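PDB 4UYT: flocculation protein FLO11 from Saccharomyces cerevisiae, which mediates homotypic cell-cell adhesion between yeast cells during flocculation and takes part in substrate adhesion, invasive growth, pseudohypha formation and biofilm development. Local coordinates for residues D19-M24 with I29-L34; I59-L64 with Q80-N85; V103-D108 with C112-P117. All blocks are in the same frame, centred on the assembly; numbering follows the deposited sequence. Where two conformers were deposited one is given.

Overall arrangement
The three contacts follow one another along the N-terminal Flo11 domain, a fibronectin type III-like adhesin domain built mainly of antiparallel strands. Contacts 1 and 2 are neighbours, their centres about 20 Å apart, and they touch where Met30 CE packs 3.7 Å from Ile59 CD1. Contact 3 stands apart: its centre is about 24 Å from that of contact 1, although both reach the four-stranded sheet that holds strands 32-43 and 96-104. Contacts 2 and 3 lie on opposite sides of the chain's centre, about 30 Å between centres. A sodium ion sits beside contact 3, whereas the Tyr82 side chain of contact 2 is about 11 Å from another.

Contact 1 of 3, residues D19-M24 with I29-L34; sequences DFNWHM and IMQYTL
Asn21 and Met24 carry the segment 19-24, a turn leading into a short helix, onto 29-34, one through a flat amide stack and the other through a sulfur laid against the start of a strand. The segment itself begins with a cap: Asp19 OD1 accepts from Trp22 N at 3.0 Å, the donor standing above the carboxylate plane. Beyond this turn, the amide of Asn21 lies nearly parallel to that of Gln31, the planes 7° apart, while the two side chains cross at about a right angle. Asn21 OD1 comes down 3.4 Å from Gln31 CD, so a carbonyl oxygen rests on the carbon of the other amide, a contact of stacked polar groups. Gln31 NE2 is hydrogen-bonded to Asp25 OD1, which helps to fix the rotation of its amide. Trp22 points away from this meeting and stacks on His158.

At Met24 backbone and side chain both take part. Its O accepts from Ile29 N at 3.0 Å, drawing the two segments together where the chain reverses, and its CB packs 4.2 Å from Ile29 CB. With CG anti to the carbonyl carbon and chi2 extended, the side chain carries SD to Tyr32 N. There SD receives a weak but nearly straight hydrogen bond from Tyr32 N, 3.5 Å long with an angle of 169° at the hydrogen. The bend at chi3 then swings the methyl CE to within 3.6 Å of Tyr32 O, so the thioether lies along the backbone of this residue.

Strand 32-43 pairs with strand 46-55 in one sheet, while Met24 and Tyr32 both pack on Leu146, and Ile29 on Phe144, of strand 143-147 in another; the helix thus sits where the two sheets come together.

Contact 2 of 3, residues I59-L64 with Q80-N85; sequences IDLKYL and QLYGYN
A single water at the junction of a 3-10 turn and a bulged strand end ties Leu61 and Leu64 to Tyr82 and Tyr84, with leucine methyls packed on the inner tyrosine. The water uses a full set of four hydrogen bonds. It donates to Leu61 O and to Leu64 O, each at 2.8 Å, and it accepts from Tyr82 OH at 2.8 Å and from Tyr84 OH at 3.0 Å. Both hydroxyls therefore spend their protons on the same oxygen, and the carbonyls of Leu61 and Leu64 are linked through the water to the two tyrosine hydroxyls.

Beside the water the contact is apolar. Tyr82 has its ring carbon CG anti to the backbone N (chi1 -166°), which sends the ring out toward the turn. Leu61 approaches from the opposite direction and sets CD1 over one ring face, 4.2 Å from the centroid, as a CH-pi contact offset toward the rim. Leu64 instead slides past the ring, its CD2 meeting Tyr82 CD2 obliquely at 3.6 Å.

Each side has its own motif. On 59-64, Asp60 OD2 accepts from Lys62 N in an Asx turn that leads into the 3-10 segment 61-63. On 80-85, Leu81 and Tyr82 together face Leu67 of the adjoining strand 64-70, a classic beta bulge, and the chain turns a corner at Tyr82. Gln80 NE2 braces that corner by donating to Tyr82 O at 3.1 Å, the acceptor lying in the plane of the glutamine amide. The exposed Tyr84 may contribute to the surface aromatic bands through which the Flo11 domain binds its own kind.

Tyr84 is the outer ring of the pair: Leu64 O lies at its edge, 4.0 Å from CE2, and Trp65 meets it with planes about 25° apart.

Contact 3 of 3, residues V103-D108 with C112-P117; sequences VYATQD and CQVWMP. With NA (sodium ion), chain B.
Val114 holds CG1 anti to its carbonyl carbon (chi1 -83°), which spreads its two methyls along the facing chain: CG2 packs 4.0 Å from Ala105 CB, and CG1 lies beside Asp108 OD1. At Trp115 the similar chi1 of -73° carries the indole past Gln107, whose carbonyl oxygen comes to the ring edge, 3.5 Å from CD1. That same oxygen accepts from Trp115 N at 2.9 Å, an almost linear bond of 171° at the hydrogen, and takes a further CA-H...O contact from Val114 CA.

The hydrogen bond from Trp115 N to Gln107 O flanks a single beta bridge between Asp108 and Val114. It links the chain leaving strand 96-104, an outermost strand of the four-stranded sheet, to strand 113-115, an outermost strand of the three-stranded one, where Val114 packs on Trp168. Cys112, at the start of the second segment, is joined to Cys176 by a disulfide.

Where the backbones diverge, a water fills in, accepting from Gln107 N and donating to Trp115 O at 2.7 Å. Pro117 wedges its ring against the first segment, with CG 3.7 Å from Val103 CB and close to Tyr104 O. At the indole edge, the modelled sodium ion lies in the ring plane, 2.9 Å from Trp115 NE1, with a water oxygen 2.6 Å from the ion; an N-H is not a normal sodium ligand, which makes this contact an unusual one.

Contact 1 of 3, residues D19-M24 with I29-L34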
loop_
_atom_site.group_PDB
_atom_site.type_symbol
_atom_site.label_atom_id
_atom_site.label_comp_id
_atom_site.label_asym_id
_atom_site.label_seq_id
_atom_site.Cartn_x
_atom_site.Cartn_y
_atom_site.Cartn_z
ATOM N N ASP A 19 15.525 -5.892 -3.242
ATOM C CA ASP A 19 14.853 -6.369 -4.431
ATOM C C ASP A 19 13.475 -6.839 -4.027
ATOM O O ASP A 19 13.317 -7.902 -3.413
ATOM C CB ASP A 19 15.685 -7.520 -5.014
ATOM C CG ASP A 19 15.076 -8.177 -6.240
ATOM O OD1 ASP A 19 13.968 -7.772 -6.658
ATOM O OD2 ASP A 19 15.727 -9.124 -6.767
ATOM N N PHE A 20 12.466 -6.035 -4.355
ATOM C CA PHE A 20 11.061 -6.392 -4.079
ATOM C C PHE A 20 10.478 -7.248 -5.189
ATOM O O PHE A 20 9.578 -8.071 -4.963
ATOM C CB PHE A 20 10.209 -5.135 -3.870
ATOM C CG PHE A 20 10.664 -4.312 -2.704
ATOM C CD1 PHE A 20 10.268 -4.625 -1.422
ATOM C CD2 PHE A 20 11.521 -3.253 -2.884
ATOM C CE1 PHE A 20 10.732 -3.907 -0.338
ATOM C CE2 PHE A 20 12.003 -2.548 -1.814
ATOM C CZ PHE A 20 11.614 -2.876 -0.540
ATOM N N ASN A 21 11.000 -7.080 -6.393
ATOM C CA ASN A 21 10.450 -7.773 -7.536
ATOM C C ASN A 21 10.533 -9.268 -7.371
ATOM O O ASN A 21 9.615 -9.998 -7.746
ATOM C CB ASN A 21 11.176 -7.320 -8.802
ATOM C CG ASN A 21 10.746 -5.930 -9.225
ATOM O OD1 ASN A 21 9.629 -5.474 -8.899
ATOM N ND2 ASN A 21 11.610 -5.247 -9.954
ATOM N N TRP A 22 11.631 -9.723 -6.793
ATOM C CA TRP A 22 11.818 -11.148 -6.564
ATOM C C TRP A 22 10.636 -11.825 -5.848
ATOM O O TRP A 22 10.205 -12.911 -6.223
ATOM C CB TRP A 22 13.113 -11.341 -5.783
ATOM C CG TRP A 22 13.450 -12.709 -5.388
ATOM C CD1 TRP A 22 14.222 -13.583 -6.091
ATOM C CD2 TRP A 22 13.099 -13.372 -4.165
ATOM N NE1 TRP A 22 14.364 -14.754 -5.396
ATOM C CE2 TRP A 22 13.696 -14.652 -4.205
ATOM C CE3 TRP A 22 12.364 -13.003 -3.034
ATOM C CZ2 TRP A 22 13.555 -15.583 -3.167
ATOM C CZ3 TRP A 22 12.225 -13.925 -1.999
ATOM C CH2 TRP A 22 12.817 -15.203 -2.077
ATOM N N HIS A 23 10.105 -11.167 -4.833
ATOM C CA HIS A 23 9.042 -11.762 -4.047
ATOM C C HIS A 23 7.733 -11.939 -4.816
ATOM O O HIS A 23 7.007 -12.901 -4.591
ATOM C CB HIS A 23 8.801 -10.939 -2.782
ATOM C CG HIS A 23 7.876 -11.593 -1.821
ATOM N ND1 HIS A 23 8.217 -12.685 -1.051
ATOM C CD2 HIS A 23 6.581 -11.338 -1.551
ATOM C CE1 HIS A 23 7.173 -13.040 -0.319
ATOM N NE2 HIS A 23 6.170 -12.230 -0.606
ATOM N N MET A 24 7.427 -11.010 -5.716
ATOM C CA MET A 24 6.300 -11.174 -6.623
ATOM C C MET A 24 6.617 -12.203 -7.721
ATOM O O MET A 24 5.817 -13.101 -7.978
ATOM C CB MET A 24 5.915 -9.837 -7.224
ATOM C CG MET A 24 5.218 -8.974 -6.174
ATOM S SD MET A 24 5.056 -7.197 -6.544
ATOM C CE MET A 24 6.779 -6.681 -6.361
ATOM N N ILE A 29 3.272 -13.477 -9.481
ATOM C CA ILE A 29 2.436 -12.278 -9.425
ATOM C C ILE A 29 3.085 -11.210 -10.293
ATOM O O ILE A 29 4.295 -10.990 -10.217
ATOM C CB ILE A 29 2.281 -11.732 -7.978
ATOM C CG1 ILE A 29 1.613 -12.771 -7.069
ATOM C CG2 ILE A 29 1.440 -10.459 -7.950
ATOM C CD1 ILE A 29 1.806 -12.504 -5.594
ATOM N N MET A 30 2.294 -10.517 -11.101
ATOM C CA MET A 30 2.821 -9.384 -11.864
ATOM C C MET A 30 3.424 -8.368 -10.915
ATOM O O MET A 30 2.909 -8.133 -9.826
ATOM C CB MET A 30 1.713 -8.723 -12.679
ATOM C CG MET A 30 2.192 -7.567 -13.549
ATOM S SD MET A 30 0.865 -6.746 -14.439
ATOM C CE MET A 30 0.057 -5.885 -13.096
ATOM N N GLN A 31 4.504 -7.736 -11.321
ATOM C CA GLN A 31 5.117 -6.720 -10.496
ATOM C C GLN A 31 4.236 -5.486 -10.331
ATOM O O GLN A 31 3.673 -4.956 -11.281
ATOM C CB GLN A 31 6.454 -6.314 -11.052
ATOM C CG GLN A 31 7.490 -7.430 -10.957
ATOM C CD GLN A 31 8.727 -7.143 -11.759
ATOM O OE1 GLN A 31 8.953 -6.018 -12.249
ATOM N NE2 GLN A 31 9.565 -8.147 -11.873
ATOM N N TYR A 32 4.153 -5.020 -9.090
ATOM C CA TYR A 32 3.539 -3.726 -8.730
ATOM C C TYR A 32 4.574 -2.934 -7.935
ATOM O O TYR A 32 5.449 -3.513 -7.301
ATOM C CB TYR A 32 2.298 -3.909 -7.843
ATOM C CG TYR A 32 1.119 -4.553 -8.509
ATOM C CD1 TYR A 32 1.096 -5.922 -8.765
ATOM C CD2 TYR A 32 -0.032 -3.804 -8.806
ATOM C CE1 TYR A 32 -0.008 -6.521 -9.343
ATOM C CE2 TYR A 32 -1.136 -4.401 -9.388
ATOM C CZ TYR A 32 -1.110 -5.759 -9.660
ATOM O OH TYR A 32 -2.214 -6.356 -10.222
ATOM N N THR A 33 4.359 -1.615 -7.896
ATOM C CA THR A 33 5.083 -0.718 -7.035
ATOM C C THR A 33 4.111 0.080 -6.186
ATOM O O THR A 33 2.949 0.285 -6.548
ATOM C CB THR A 33 5.986 0.251 -7.834
ATOM O OG1 THR A 33 5.180 1.030 -8.714
ATOM C CG2 THR A 33 7.061 -0.512 -8.630
ATOM N N LEU A 34 4.618 0.578 -5.066
ATOM C CA LEU A 34 3.867 1.440 -4.160
ATOM C C LEU A 34 4.737 2.602 -3.759
ATOM O O LEU A 34 5.897 2.398 -3.400
ATOM C CB LEU A 34 3.377 0.648 -2.931
ATOM C CG LEU A 34 2.560 1.438 -1.907
ATOM C CD1 LEU A 34 1.544 0.537 -1.197
ATOM C CD2 LEU A 34 3.403 2.161 -0.870
#

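Contact 2 of 3, residues I59-L64 with Q80-N85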
loop_
_atom_site.group_PDB
_atom_site.type_symbol
_atom_site.label_atom_id
_atom_site.label_comp_id
_atom_site.label_asym_id
_atom_site.label_seq_id
_atom_site.Cartn_x
_atom_site.Cartn_y
_atom_site.Cartn_z
ATOM N N ILE A 59 -4.097 -3.568 -16.393
ATOM C CA ILE A 59 -5.152 -4.566 -16.278
ATOM C C ILE A 59 -6.480 -3.835 -16.145
ATOM O O ILE A 59 -6.708 -3.068 -15.216
ATOM C CB ILE A 59 -4.925 -5.513 -15.088
ATOM C CG1 ILE A 59 -3.598 -6.235 -15.262
ATOM C CG2 ILE A 59 -6.096 -6.481 -14.945
ATOM C CD1 ILE A 59 -3.254 -7.155 -14.107
ATOM N N ASP A 60 -7.352 -4.091 -17.108
ATOM C CA ASP A 60 -8.649 -3.456 -17.124
ATOM C C ASP A 60 -9.448 -3.744 -15.862
ATOM O O ASP A 60 -9.400 -4.850 -15.316
ATOM C CB ASP A 60 -9.457 -3.920 -18.331
ATOM C CG ASP A 60 -10.676 -3.051 -18.571
ATOM O OD1 ASP A 60 -10.540 -2.041 -19.292
ATOM O OD2 ASP A 60 -11.762 -3.355 -18.030
ATOM N N LEU A 61 -10.217 -2.751 -15.424
ATOM C CA LEU A 61 -11.052 -2.897 -14.236
ATOM C C LEU A 61 -12.003 -4.106 -14.296
ATOM O O LEU A 61 -12.373 -4.651 -13.268
ATOM C CB LEU A 61 -11.852 -1.611 -13.992
ATOM C CG LEU A 61 -12.645 -1.530 -12.678
ATOM C CD1 LEU A 61 -11.736 -1.603 -11.461
ATOM C CD2 LEU A 61 -13.498 -0.264 -12.620
ATOM N N LYS A 62 -12.393 -4.527 -15.498
ATOM C CA LYS A 62 -13.359 -5.607 -15.625
ATOM C C LYS A 62 -12.859 -6.914 -15.022
ATOM O O LYS A 62 -13.661 -7.765 -14.614
ATOM C CB LYS A 62 -13.753 -5.821 -17.089
ATOM C CG LYS A 62 -12.707 -6.530 -17.926
ATOM C CD LYS A 62 -13.037 -6.463 -19.402
ATOM C CE LYS A 62 -12.053 -7.287 -20.205
ATOM N NZ LYS A 62 -12.305 -7.130 -21.663
ATOM N N TYR A 63 -11.541 -7.085 -14.950
ATOM C CA TYR A 63 -10.978 -8.310 -14.385
ATOM C C TYR A 63 -11.036 -8.360 -12.855
ATOM O O TYR A 63 -10.816 -9.411 -12.268
ATOM C CB TYR A 63 -9.525 -8.468 -14.820
ATOM C CG TYR A 63 -9.301 -8.636 -16.304
ATOM C CD1 TYR A 63 -9.557 -9.851 -16.930
ATOM C CD2 TYR A 63 -8.847 -7.583 -17.078
ATOM C CE1 TYR A 63 -9.353 -10.013 -18.288
ATOM C CE2 TYR A 63 -8.647 -7.732 -18.437
ATOM C CZ TYR A 63 -8.900 -8.952 -19.034
ATOM O OH TYR A 63 -8.697 -9.086 -20.385
ATOM N N LEU A 64 -11.296 -7.214 -12.226
ATOM C CA LEU A 64 -11.242 -7.090 -10.770
ATOM C C LEU A 64 -12.555 -7.452 -10.076
ATOM O O LEU A 64 -13.621 -6.975 -10.447
ATOM C CB LEU A 64 -10.860 -5.663 -10.408
ATOM C CG LEU A 64 -10.557 -5.420 -8.925
ATOM C CD1 LEU A 64 -9.261 -6.099 -8.506
ATOM C CD2 LEU A 64 -10.481 -3.933 -8.654
ATOM N N GLN A 80 -11.679 -0.774 2.353
ATOM C CA GLN A 80 -12.191 -1.299 1.108
ATOM C C GLN A 80 -11.993 -0.297 -0.018
ATOM O O GLN A 80 -12.371 0.866 0.101
ATOM C CB GLN A 80 -13.671 -1.646 1.252
ATOM C CG GLN A 80 -14.160 -2.598 0.164
ATOM C CD GLN A 80 -13.817 -4.055 0.427
ATOM O OE1 GLN A 80 -13.846 -4.526 1.559
ATOM N NE2 GLN A 80 -13.494 -4.773 -0.629
ATOM N N LEU A 81 -11.410 -0.752 -1.127
ATOM C CA LEU A 81 -11.206 0.117 -2.301
ATOM C C LEU A 81 -12.144 -0.239 -3.435
ATOM O O LEU A 81 -12.599 0.640 -4.149
ATOM C CB LEU A 81 -9.756 0.091 -2.806
ATOM C CG LEU A 81 -8.734 0.516 -1.757
ATOM C CD1 LEU A 81 -7.345 0.438 -2.365
ATOM C CD2 LEU A 81 -8.999 1.913 -1.220
ATOM N N TYR A 82 -12.448 -1.525 -3.576
ATOM C CA TYR A 82 -13.335 -1.980 -4.613
ATOM C C TYR A 82 -13.978 -3.261 -4.139
ATOM O O TYR A 82 -13.312 -4.159 -3.624
ATOM C CB TYR A 82 -12.573 -2.246 -5.897
ATOM C CG TYR A 82 -13.444 -2.389 -7.103
ATOM C CD1 TYR A 82 -13.834 -1.277 -7.816
ATOM C CD2 TYR A 82 -13.864 -3.633 -7.531
ATOM C CE1 TYR A 82 -14.600 -1.394 -8.958
ATOM C CE2 TYR A 82 -14.623 -3.771 -8.665
ATOM C CZ TYR A 82 -14.984 -2.649 -9.374
ATOM O OH TYR A 82 -15.737 -2.778 -10.512
ATOM N N GLY A 83 -15.265 -3.372 -4.341
ATOM C CA GLY A 83 -15.928 -4.615 -4.095
ATOM C C GLY A 83 -17.414 -4.483 -4.317
ATOM O O GLY A 83 -18.061 -3.603 -3.750
ATOM N N TYR A 84 -17.927 -5.371 -5.151
ATOM C CA TYR A 84 -19.343 -5.432 -5.399
ATOM C C TYR A 84 -20.120 -5.762 -4.123
ATOM O O TYR A 84 -21.166 -5.148 -3.812
ATOM C CB TYR A 84 -19.620 -6.476 -6.482
ATOM C CG TYR A 84 -19.117 -6.078 -7.851
ATOM C CD1 TYR A 84 -19.894 -5.277 -8.662
ATOM C CD2 TYR A 84 -17.865 -6.478 -8.328
ATOM C CE1 TYR A 84 -19.467 -4.901 -9.922
ATOM C CE2 TYR A 84 -17.431 -6.107 -9.590
ATOM C CZ TYR A 84 -18.234 -5.310 -10.379
ATOM O OH TYR A 84 -17.829 -4.939 -11.644
ATOM N N ASN A 85 -19.617 -6.727 -3.358
ATOM C CA ASN A 85 -20.302 -7.146 -2.137
ATOM C C ASN A 85 -20.503 -5.985 -1.132
ATOM O O ASN A 85 -21.472 -5.960 -0.367
ATOM C CB ASN A 85 -19.554 -8.296 -1.458
ATOM C CG ASN A 85 -19.624 -9.598 -2.230
ATOM O OD1 ASN A 85 -20.413 -9.761 -3.162
ATOM N ND2 ASN A 85 -18.801 -10.547 -1.822
HETATM O O HOH W 1 -14.877 -5.049 -11.989
#

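Contact 3 of 3, residues V103-D108 with C112-P117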
loop_
_atom_site.group_PDB
_atom_site.type_symbol
_atom_site.label_atom_id
_atom_site.label_comp_id
_atom_site.label_asym_id
_atom_site.label_seq_id
_atom_site.Cartn_x
_atom_site.Cartn_y
_atom_site.Cartn_z
ATOM N N VAL A 103 -3.322 6.067 9.533
ATOM C CA VAL A 103 -2.503 5.100 10.230
ATOM C C VAL A 103 -2.065 5.701 11.551
ATOM O O VAL A 103 -1.939 6.917 11.682
ATOM C CB VAL A 103 -1.268 4.672 9.414
ATOM C CG1 VAL A 103 -1.692 4.000 8.120
ATOM C CG2 VAL A 103 -0.337 5.847 9.145
ATOM N N TYR A 104 -1.761 4.821 12.498
ATOM C CA TYR A 104 -1.072 5.204 13.702
ATOM C C TYR A 104 0.391 4.803 13.523
ATOM O O TYR A 104 0.711 3.620 13.373
ATOM C CB TYR A 104 -1.636 4.473 14.928
ATOM C CG TYR A 104 -3.124 4.542 15.130
ATOM C CD1 TYR A 104 -3.848 5.720 14.976
ATOM C CD2 TYR A 104 -3.816 3.394 15.543
ATOM C CE1 TYR A 104 -5.209 5.774 15.204
ATOM C CE2 TYR A 104 -5.178 3.441 15.761
ATOM C CZ TYR A 104 -5.873 4.621 15.598
ATOM O OH TYR A 104 -7.216 4.620 15.839
ATOM N N ALA A 105 1.275 5.796 13.464
ATOM C CA ALA A 105 2.721 5.545 13.208
ATOM C C ALA A 105 3.467 5.902 14.451
ATOM O O ALA A 105 3.483 7.075 14.842
ATOM C CB ALA A 105 3.206 6.361 12.012
ATOM N N THR A 106 4.037 4.909 15.102
ATOM C CA THR A 106 4.633 5.091 16.394
ATOM C C THR A 106 6.034 4.488 16.554
ATOM O O THR A 106 6.684 4.850 17.504
ATOM C CB THR A 106 3.736 4.546 17.514
ATOM O OG1 THR A 106 3.605 3.143 17.298
ATOM C CG2 THR A 106 2.387 5.233 17.525
ATOM N N GLN A 107 6.484 3.575 15.696
ATOM C CA GLN A 107 7.786 2.943 15.914
ATOM C C GLN A 107 8.874 3.866 15.410
ATOM O O GLN A 107 8.918 4.213 14.240
ATOM C CB GLN A 107 7.858 1.573 15.228
ATOM C CG GLN A 107 6.831 0.571 15.744
ATOM C CD GLN A 107 6.717 0.568 17.248
ATOM O OE1 GLN A 107 5.681 1.030 17.820
ATOM N NE2 GLN A 107 7.790 0.093 17.909
ATOM N N ASP A 108 9.756 4.294 16.288
ATOM C CA ASP A 108 10.773 5.278 15.921
ATOM C C ASP A 108 11.839 4.708 14.981
ATOM O O ASP A 108 12.388 3.628 15.207
ATOM C CB ASP A 108 11.504 5.787 17.160
ATOM C CG ASP A 108 10.629 6.535 18.117
ATOM O OD1 ASP A 108 9.664 7.165 17.679
ATOM O OD2 ASP A 108 10.896 6.495 19.334
ATOM N N CYS A 112 13.365 11.789 15.605
ATOM C CA CYS A 112 12.534 12.695 14.815
ATOM C C CYS A 112 11.529 12.021 13.903
ATOM O O CYS A 112 10.644 12.714 13.443
ATOM C CB CYS A 112 13.378 13.639 13.966
ATOM S SG CYS A 112 14.170 14.976 14.855
ATOM N N GLN A 113 11.685 10.717 13.636
ATOM C CA GLN A 113 10.975 10.052 12.547
ATOM C C GLN A 113 10.412 8.724 12.978
ATOM O O GLN A 113 11.010 8.050 13.807
ATOM C CB GLN A 113 11.906 9.876 11.358
ATOM C CG GLN A 113 12.415 11.236 10.929
ATOM C CD GLN A 113 13.324 11.206 9.803
ATOM O OE1 GLN A 113 14.392 10.583 9.848
ATOM N NE2 GLN A 113 12.869 11.833 8.701
ATOM N N VAL A 114 9.258 8.374 12.406
ATOM C CA VAL A 114 8.537 7.161 12.723
ATOM C C VAL A 114 8.263 6.393 11.433
ATOM O O VAL A 114 8.033 6.994 10.380
ATOM C CB VAL A 114 7.198 7.422 13.474
ATOM C CG1 VAL A 114 7.420 7.599 14.976
ATOM C CG2 VAL A 114 6.398 8.552 12.816
ATOM N N TRP A 115 8.200 5.080 11.562
ATOM C CA TRP A 115 7.825 4.178 10.503
ATOM C C TRP A 115 6.327 4.155 10.281
ATOM O O TRP A 115 5.511 4.086 11.210
ATOM C CB TRP A 115 8.242 2.750 10.835
ATOM C CG TRP A 115 9.715 2.476 10.740
ATOM C CD1 TRP A 115 10.596 2.358 11.757
ATOM C CD2 TRP A 115 10.443 2.233 9.539
ATOM N NE1 TRP A 115 11.830 2.057 11.265
ATOM C CE2 TRP A 115 11.770 1.945 9.900
ATOM C CE3 TRP A 115 10.090 2.185 8.193
ATOM C CZ2 TRP A 115 12.758 1.646 8.952
ATOM C CZ3 TRP A 115 11.060 1.855 7.263
ATOM C CH2 TRP A 115 12.390 1.596 7.649
ATOM N N MET A 116 5.959 4.117 9.021
ATOM C CA MET A 116 4.643 3.664 8.641
ATOM C C MET A 116 4.395 2.255 9.196
ATOM O O MET A 116 5.242 1.389 9.011
ATOM C CB MET A 116 4.595 3.605 7.126
ATOM C CG MET A 116 3.252 3.250 6.527
ATOM S SD MET A 116 3.338 3.167 4.740
ATOM C CE MET A 116 4.049 1.543 4.519
ATOM N N PRO A 117 3.236 1.983 9.809
ATOM C CA PRO A 117 2.915 0.593 10.166
ATOM C C PRO A 117 2.603 -0.159 8.889
ATOM O O PRO A 117 1.900 0.378 8.021
ATOM C CB PRO A 117 1.676 0.749 11.075
ATOM C CG PRO A 117 1.000 2.017 10.576
ATOM C CD PRO A 117 2.137 2.919 10.125
HETATM NA NA NA B . 14.337 1.376 12.540
HETATM O O HOH W 2 4.981 2.631 13.425
HETATM O O HOH W 3 16.306 2.933 13.065
#